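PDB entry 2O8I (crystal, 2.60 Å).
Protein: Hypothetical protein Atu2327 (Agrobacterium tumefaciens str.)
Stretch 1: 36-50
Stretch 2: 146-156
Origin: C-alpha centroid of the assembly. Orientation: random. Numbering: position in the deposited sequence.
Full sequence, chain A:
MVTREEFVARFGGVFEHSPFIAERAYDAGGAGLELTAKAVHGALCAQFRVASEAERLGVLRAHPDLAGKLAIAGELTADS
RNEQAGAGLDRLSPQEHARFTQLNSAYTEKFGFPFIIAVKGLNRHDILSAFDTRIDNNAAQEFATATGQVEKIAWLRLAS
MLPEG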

# COMPACT_ATOMS: atom_id res chain seq x y z
N THR A 36 -14.07 -16.63 6.90
CA THR A 36 -13.25 -16.47 8.06
C THR A 36 -11.84 -16.31 7.55
O THR A 36 -11.53 -16.75 6.44
N ALA A 37 -10.99 -15.66 8.34
CA ALA A 37 -9.61 -15.55 7.97
C ALA A 37 -8.98 -16.92 7.76
O ALA A 37 -8.32 -17.08 6.77
N LYS A 38 -9.21 -17.91 8.64
CA LYS A 38 -8.65 -19.27 8.45
C LYS A 38 -9.02 -19.88 7.12
O LYS A 38 -8.13 -20.28 6.34
N ALA A 39 -10.33 -19.93 6.83
CA ALA A 39 -10.83 -20.50 5.58
C ALA A 39 -10.26 -19.76 4.38
O ALA A 39 -9.60 -20.36 3.56
N VAL A 40 -10.46 -18.45 4.29
CA VAL A 40 -10.06 -17.72 3.08
C VAL A 40 -8.53 -17.75 2.91
O VAL A 40 -8.02 -17.86 1.77
N HIS A 41 -7.79 -17.66 4.01
CA HIS A 41 -6.34 -17.73 3.94
C HIS A 41 -5.86 -19.09 3.43
O HIS A 41 -4.93 -19.13 2.62
N GLY A 42 -6.47 -20.19 3.91
CA GLY A 42 -6.08 -21.50 3.46
C GLY A 42 -6.26 -21.57 1.94
O GLY A 42 -5.39 -22.09 1.22
N ALA A 43 -7.38 -21.01 1.46
CA ALA A 43 -7.77 -21.09 0.05
C ALA A 43 -6.84 -20.26 -0.81
O ALA A 43 -6.38 -20.73 -1.86
N LEU A 44 -6.53 -19.05 -0.36
CA LEU A 44 -5.60 -18.17 -1.07
C LEU A 44 -4.15 -18.71 -1.07
O LEU A 44 -3.51 -18.75 -2.14
N CYS A 45 -3.65 -19.15 0.09
CA CYS A 45 -2.32 -19.79 0.13
C CYS A 45 -2.24 -20.98 -0.81
O CYS A 45 -1.22 -21.17 -1.49
N ALA A 46 -3.30 -21.78 -0.86
CA ALA A 46 -3.33 -22.92 -1.76
C ALA A 46 -3.01 -22.50 -3.18
O ALA A 46 -2.18 -23.15 -3.83
N GLN A 47 -3.63 -21.44 -3.68
CA GLN A 47 -3.29 -20.99 -5.02
C GLN A 47 -1.87 -20.41 -5.11
O GLN A 47 -1.21 -20.52 -6.16
N PHE A 48 -1.40 -19.78 -4.05
CA PHE A 48 -0.09 -19.16 -4.07
C PHE A 48 0.95 -20.26 -4.13
O PHE A 48 1.99 -20.12 -4.78
N ARG A 49 0.67 -21.36 -3.44
CA ARG A 49 1.61 -22.44 -3.38
C ARG A 49 1.72 -23.21 -4.68
O ARG A 49 2.72 -23.84 -4.93
N VAL A 50 0.69 -23.15 -5.49
CA VAL A 50 0.58 -24.01 -6.64
C VAL A 50 0.87 -23.26 -7.94
O VAL A 50 0.90 -23.84 -9.01
N ALA A 146 10.88 -15.19 2.21
CA ALA A 146 10.02 -14.13 1.65
C ALA A 146 8.65 -14.65 1.35
O ALA A 146 7.69 -14.01 1.71
N THR A 147 8.56 -15.82 0.72
CA THR A 147 7.25 -16.42 0.42
C THR A 147 6.49 -16.76 1.70
O THR A 147 5.26 -16.64 1.74
N GLY A 148 7.22 -17.19 2.72
CA GLY A 148 6.64 -17.49 4.04
C GLY A 148 6.06 -16.22 4.64
O GLY A 148 4.98 -16.25 5.20
N GLN A 149 6.78 -15.11 4.49
CA GLN A 149 6.37 -13.85 5.05
C GLN A 149 5.14 -13.26 4.34
O GLN A 149 4.26 -12.69 4.98
N VAL A 150 5.10 -13.39 3.02
CA VAL A 150 3.98 -12.95 2.21
C VAL A 150 2.68 -13.67 2.68
O VAL A 150 1.59 -13.08 2.72
N GLU A 151 2.83 -14.90 3.13
CA GLU A 151 1.70 -15.65 3.55
C GLU A 151 1.03 -15.39 4.91
O GLU A 151 -0.18 -15.17 4.97
N LYS A 152 1.75 -15.38 6.03
CA LYS A 152 1.98 -14.30 6.90
C LYS A 152 1.26 -12.99 6.85
O LYS A 152 0.36 -12.77 7.66
N ILE A 153 1.67 -12.13 5.94
CA ILE A 153 1.01 -10.88 5.78
C ILE A 153 -0.46 -11.12 5.31
O ILE A 153 -1.40 -10.45 5.80
N ALA A 154 -0.64 -12.10 4.43
CA ALA A 154 -1.98 -12.44 3.94
C ALA A 154 -2.87 -12.75 5.13
O ALA A 154 -4.02 -12.24 5.23
N TRP A 155 -2.33 -13.54 6.05
CA TRP A 155 -3.07 -13.90 7.23
C TRP A 155 -3.44 -12.68 8.04
O TRP A 155 -4.61 -12.50 8.45
N LEU A 156 -2.45 -11.84 8.29
CA LEU A 156 -2.67 -10.64 9.08
C LEU A 156 -3.70 -9.72 8.43
O LEU A 156 -4.56 -9.14 9.12

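Two helices packed nearly antiparallel, here at 150° with axes 9.8 Å apart at closest approach, meet through residues that recur every three or four positions, and polar side chains can join such a contact when each finds a partner. The pair in Atu2327 illustrates this well. Thr36 caps the first helix without touching the second: in the p rotamer, its OG1 accepts from Ala39 N at 3.0 Å. One residue on, Ala37 points toward the partner helix, and its CB lies 3.5 Å from Trp155 CZ3. The CA-to-CB bond of Trp155 points sideways, and with chi1 t its indole reaches along the first helix, so that Lys38 N also lies 3.5 Å from Trp155 CZ3, near the plane of the ring; the Lys38 side chain leads away at its end.

One turn later, His41 points inward with chi1 t. Its NE2 donates to Glu151 O at 2.7 Å, a carbonyl that also accepts from Trp155 N in the ordinary helical pattern, so the imidazole adds a second donor to it. Trp155 CB covers one face of the imidazole, and the indole edge is directed toward the imidazole face, with planes at 86°. Cys45, chi1 m, follows on the same side, its SG 3.9 Å from Glu151 CG.

Phe48, again t, fills the next turn: its CZ lies 3.9 Å from Val150 CG1, and its CE2 is 3.6 Å from Thr147 O. The ring edge also approaches the carboxylate, with CD2 3.3 Å from Glu151 OE2. That buried carboxylate, carried on an m, t side chain, is answered by Arg49. Although Arg49 starts out sideways, its end comes nearer and forms a two-pronged salt bridge, NE to Glu151 OE2 at 2.9 Å and NH2 to Glu151 OE1 at 2.7 Å.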

# COMPACT_ATOMS: atom_id res chain seq x y z
CB THR A 36 -13.30 -17.70 9.03
OG1 THR A 36 -12.70 -18.84 8.40
CG2 THR A 36 -14.69 -18.01 9.46
CB ALA A 37 -8.84 -14.77 9.00
CB LYS A 38 -9.06 -20.21 9.57
CG LYS A 38 -8.05 -20.21 10.74
CD LYS A 38 -8.34 -21.38 11.79
CE LYS A 38 -7.93 -22.84 11.26
NZ LYS A 38 -9.05 -23.58 10.53
CB ALA A 39 -12.35 -20.52 5.54
CB VAL A 40 -10.59 -16.27 3.07
CG1 VAL A 40 -10.10 -15.53 1.86
CG2 VAL A 40 -12.10 -16.23 3.13
CB HIS A 41 -5.74 -17.48 5.31
CG HIS A 41 -4.25 -17.45 5.33
ND1 HIS A 41 -3.49 -18.55 5.70
CD2 HIS A 41 -3.37 -16.45 5.09
CE1 HIS A 41 -2.21 -18.23 5.67
NE2 HIS A 41 -2.11 -16.96 5.30
CB ALA A 43 -9.20 -20.64 -0.13
CB LEU A 44 -5.69 -16.74 -0.54
CG LEU A 44 -7.06 -16.06 -0.69
CD1 LEU A 44 -6.99 -14.62 -0.19
CD2 LEU A 44 -7.62 -16.09 -2.15
CB CYS A 45 -1.92 -20.18 1.54
SG CYS A 45 -1.62 -18.71 2.53
CB ALA A 46 -4.66 -23.65 -1.69
CB GLN A 47 -4.28 -19.95 -5.52
CG GLN A 47 -5.69 -20.37 -5.58
CD GLN A 47 -5.89 -21.65 -6.38
OE1 GLN A 47 -6.65 -22.51 -5.97
NE2 GLN A 47 -5.22 -21.77 -7.53
CB PHE A 48 0.09 -18.35 -2.79
CG PHE A 48 1.45 -17.71 -2.63
CD1 PHE A 48 1.99 -16.92 -3.63
CD2 PHE A 48 2.16 -17.85 -1.45
CE1 PHE A 48 3.23 -16.29 -3.45
CE2 PHE A 48 3.39 -17.23 -1.25
CZ PHE A 48 3.93 -16.45 -2.26
CB ARG A 49 1.25 -23.38 -2.26
CG ARG A 49 1.94 -23.00 -1.03
CD ARG A 49 1.09 -23.32 0.15
NE ARG A 49 1.71 -22.77 1.33
CZ ARG A 49 1.61 -23.28 2.55
NH1 ARG A 49 0.89 -24.37 2.77
NH2 ARG A 49 2.23 -22.69 3.54
CB VAL A 50 -0.81 -24.72 -6.61
CG1 VAL A 50 -1.72 -24.36 -7.80
CG2 VAL A 50 -0.62 -26.22 -6.40
CB ALA A 146 10.62 -13.52 0.42
CB THR A 147 7.36 -17.70 -0.48
OG1 THR A 147 8.20 -18.67 0.15
CG2 THR A 147 7.88 -17.39 -1.87
CB GLN A 149 7.54 -12.85 5.04
CG GLN A 149 8.64 -13.18 6.07
CD GLN A 149 8.16 -13.12 7.52
OE1 GLN A 149 7.74 -12.07 8.04
NE2 GLN A 149 8.22 -14.24 8.18
CB VAL A 150 4.26 -13.20 0.71
CG1 VAL A 150 2.99 -13.41 -0.04
CG2 VAL A 150 4.98 -12.03 0.13
CB GLU A 151 2.01 -17.17 3.53
CG GLU A 151 2.13 -17.80 2.15
CD GLU A 151 2.28 -19.35 2.19
OE1 GLU A 151 2.32 -19.98 3.30
OE2 GLU A 151 2.37 -19.96 1.09
CB LYS A 152 3.29 -14.32 7.64
CG LYS A 152 3.09 -14.79 9.05
CD LYS A 152 3.93 -13.97 10.07
CE LYS A 152 3.83 -14.50 11.56
NZ LYS A 152 4.72 -13.74 12.53
CB ILE A 153 1.84 -10.04 4.85
CG1 ILE A 153 3.12 -9.66 5.63
CG2 ILE A 153 1.03 -8.85 4.40
CD1 ILE A 153 4.36 -9.31 4.78
CB ALA A 154 -1.95 -13.64 2.92
CB TRP A 155 -2.31 -14.92 8.11
CG TRP A 155 -2.87 -14.99 9.49
CD1 TRP A 155 -2.36 -14.42 10.61
CD2 TRP A 155 -4.08 -15.61 9.87
NE1 TRP A 155 -3.18 -14.66 11.69
CE2 TRP A 155 -4.24 -15.39 11.26
CE3 TRP A 155 -5.04 -16.36 9.18
CZ2 TRP A 155 -5.33 -15.89 11.98
CZ3 TRP A 155 -6.13 -16.84 9.88
CH2 TRP A 155 -6.27 -16.61 11.28
CB LEU A 156 -1.34 -9.87 9.31
CG LEU A 156 -0.28 -10.59 10.17
CD1 LEU A 156 1.05 -9.85 10.03
CD2 LEU A 156 -0.73 -10.67 11.65